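Local coordinates for protein tyrosinase (Aspergillus oryzae, PDB 6JU7) that probably oxidises L-tyrosine and L-dopa to L-dopaquinone with molecular oxygen at a pair of copper ions, as a tyrosinase of melanin biosynthesis, at residues S236-G241 with A357-S362. The protein carries 1 engineered substitution. Sequence-based numbering, arbitrary orientation.
With TYR (tyrosine), chain E.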
loop_
_atom_site.group_PDB
_atom_site.type_symbol
_atom_site.label_atom_id
_atom_site.label_comp_id
_atom_site.label_asym_id
_atom_site.label_seq_id
_atom_site.Cartn_x
_atom_site.Cartn_y
_atom_site.Cartn_z
ATOM N N SER B 236 -4.938 6.443 9.907
ATOM C CA SER B 236 -4.144 7.064 8.865
ATOM C C SER B 236 -4.989 7.533 7.687
ATOM O O SER B 236 -6.023 6.953 7.353
ATOM C CB SER B 236 -3.136 6.029 8.340
ATOM O OG SER B 236 -2.336 6.535 7.289
ATOM N N THR B 237 -4.533 8.586 7.014
ATOM C CA THR B 237 -5.063 8.891 5.691
ATOM C C THR B 237 -4.823 7.712 4.752
ATOM O O THR B 237 -3.866 6.944 4.931
ATOM C CB THR B 237 -4.458 10.195 5.144
ATOM O OG1 THR B 237 -3.027 10.112 5.053
ATOM C CG2 THR B 237 -4.788 11.386 6.047
ATOM N N THR B 238 -5.696 7.547 3.761
ATOM C CA THR B 238 -5.542 6.473 2.769
ATOM C C THR B 238 -5.890 7.010 1.382
ATOM O O THR B 238 -6.679 7.951 1.239
ATOM C CB THR B 238 -6.420 5.272 3.151
ATOM O OG1 THR B 238 -6.319 4.225 2.166
ATOM C CG2 THR B 238 -7.889 5.630 3.247
ATOM N N LYS B 239 -5.279 6.387 0.374
ATOM C CA LYS B 239 -5.650 6.531 -1.029
ATOM C C LYS B 239 -6.282 5.199 -1.440
ATOM O O LYS B 239 -5.556 4.193 -1.447
ATOM C CB LYS B 239 -4.445 6.845 -1.916
ATOM C CG LYS B 239 -3.719 8.145 -1.547
ATOM C CD LYS B 239 -2.345 8.168 -2.219
ATOM C CE LYS B 239 -1.476 9.367 -1.880
ATOM N NZ LYS B 239 -1.279 9.510 -0.408
ATOM N N TYR B 240 -7.573 5.180 -1.729
ATOM C CA TYR B 240 -8.360 4.056 -2.207
ATOM C C TYR B 240 -8.612 2.964 -1.181
ATOM O O TYR B 240 -9.255 1.965 -1.541
ATOM C CB TYR B 240 -7.733 3.403 -3.470
ATOM C CG TYR B 240 -7.920 4.229 -4.727
ATOM C CD1 TYR B 240 -7.078 5.308 -4.980
ATOM C CD2 TYR B 240 -8.943 3.963 -5.634
ATOM C CE1 TYR B 240 -7.250 6.076 -6.122
ATOM C CE2 TYR B 240 -9.104 4.732 -6.775
ATOM C CZ TYR B 240 -8.256 5.790 -7.018
ATOM O OH TYR B 240 -8.444 6.554 -8.153
ATOM N N GLY B 241 -8.146 3.057 0.063
ATOM C CA GLY B 241 -8.236 1.899 0.937
ATOM C C GLY B 241 -9.530 1.658 1.679
ATOM O O GLY B 241 -9.638 0.664 2.421
ATOM N N ALA B 357 -12.138 4.128 -1.803
ATOM C CA ALA B 357 -12.280 5.539 -1.445
ATOM C C ALA B 357 -11.198 5.967 -0.464
ATOM O O ALA B 357 -10.626 5.162 0.272
ATOM C CB ALA B 357 -13.647 5.811 -0.824
ATOM N N GLY B 358 -10.953 7.273 -0.422
ATOM C CA GLY B 358 -9.894 7.781 0.455
ATOM C C GLY B 358 -9.971 9.273 0.602
ATOM O O GLY B 358 -10.795 9.955 -0.048
ATOM N N HIS B 359 -9.127 9.813 1.489
ATOM C CA HIS B 359 -9.284 11.180 1.949
ATOM C C HIS B 359 -9.315 12.233 0.853
ATOM O O HIS B 359 -10.112 13.194 0.944
ATOM C CB HIS B 359 -8.133 11.483 2.932
ATOM C CG HIS B 359 -8.352 10.705 4.201
ATOM N ND1 HIS B 359 -8.233 9.339 4.260
ATOM C CD2 HIS B 359 -8.663 11.126 5.452
ATOM C CE1 HIS B 359 -8.487 8.957 5.502
ATOM N NE2 HIS B 359 -8.750 10.016 6.248
ATOM N N MET B 360 -8.435 12.140 -0.144
ATOM C CA MET B 360 -8.316 13.224 -1.132
ATOM C C MET B 360 -9.586 13.453 -1.938
ATOM O O MET B 360 -9.731 14.522 -2.532
ATOM C CB MET B 360 -7.110 12.973 -2.046
ATOM C CG MET B 360 -5.806 13.526 -1.464
ATOM S SD MET B 360 -5.672 15.321 -1.633
ATOM C CE MET B 360 -5.269 15.386 -3.397
ATOM N N SER B 361 -10.505 12.480 -1.971
ATOM C CA SER B 361 -11.744 12.672 -2.726
ATOM C C SER B 361 -12.819 13.407 -1.945
ATOM O O SER B 361 -13.891 13.636 -2.511
ATOM C CB SER B 361 -12.288 11.305 -3.169
ATOM O OG SER B 361 -12.916 10.642 -2.085
ATOM N N SER B 362 -12.587 13.741 -0.684
ATOM C CA SER B 362 -13.649 14.276 0.175
ATOM C C SER B 362 -13.244 15.629 0.736
ATOM O O SER B 362 -12.276 15.720 1.487
ATOM C CB SER B 362 -13.913 13.272 1.306
ATOM O OG SER B 362 -14.851 13.781 2.249
HETATM N N TYR E . -15.181 15.135 -4.537
HETATM C CA TYR E . -15.219 16.430 -5.207
HETATM C C TYR E . -16.084 16.342 -6.468
HETATM O O TYR E . -16.471 17.406 -6.979
HETATM C CB TYR E . -13.832 16.927 -5.581
HETATM C CG TYR E . -12.988 17.515 -4.473
HETATM C CD1 TYR E . -12.703 18.879 -4.457
HETATM C CD2 TYR E . -12.445 16.734 -3.465
HETATM C CE1 TYR E . -11.927 19.441 -3.458
HETATM C CE2 TYR E . -11.666 17.277 -2.464
HETATM C CZ TYR E . -11.401 18.635 -2.463
HETATM O OH TYR E . -10.624 19.170 -1.469
HETATM O OXT TYR E . -16.350 15.210 -6.913
HETATM O O HOH W 1 -6.170 10.382 -0.091
#
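Thr238 and His359 join two loops through one direct backbone hydrogen bond, His359 N to Thr238 O (3.1 Å, 143° at the hydrogen). The same oxygen accepts a proton from a water (2.8 Å from Thr238 O) that in turn accepts from Met360 N, and it meets Gly358 CA in a CA-H...O contact, so Thr238 O receives the His359 N-H, the water and the Gly358 C-H together.

One face of the His359 ring is met by a backbone carbon, Thr237 CA, and its rim by threonine methyls. With CG anti to its own carbonyl carbon (chi1 -70°), the imidazole reaches back over Thr237, whose CA sits 3.7 Å from the ring centroid in a CH-pi contact. Thr237 CG2 lies 3.9 Å from His359 CD2, while Thr238 CG2 meets the ring edge in plane, 3.9 Å from His359 ND1. The threonine hydroxyls are engaged outside this pair: Thr237 OG1 with Phe200 N, Thr238 OG1 with Gly255 O.

Beyond the turn, Met360 O accepts a hydrogen bond from ND1 of the copper ligand His336, and N of the bound tyrosine donates to Ser361 O (2.8 Å). Both loops lie in the central, copper-binding domain of tyrosinase, and their pairing places Met360 O in the second shell of the dicopper site, where this backbone carbonyl probably helps to hold His336.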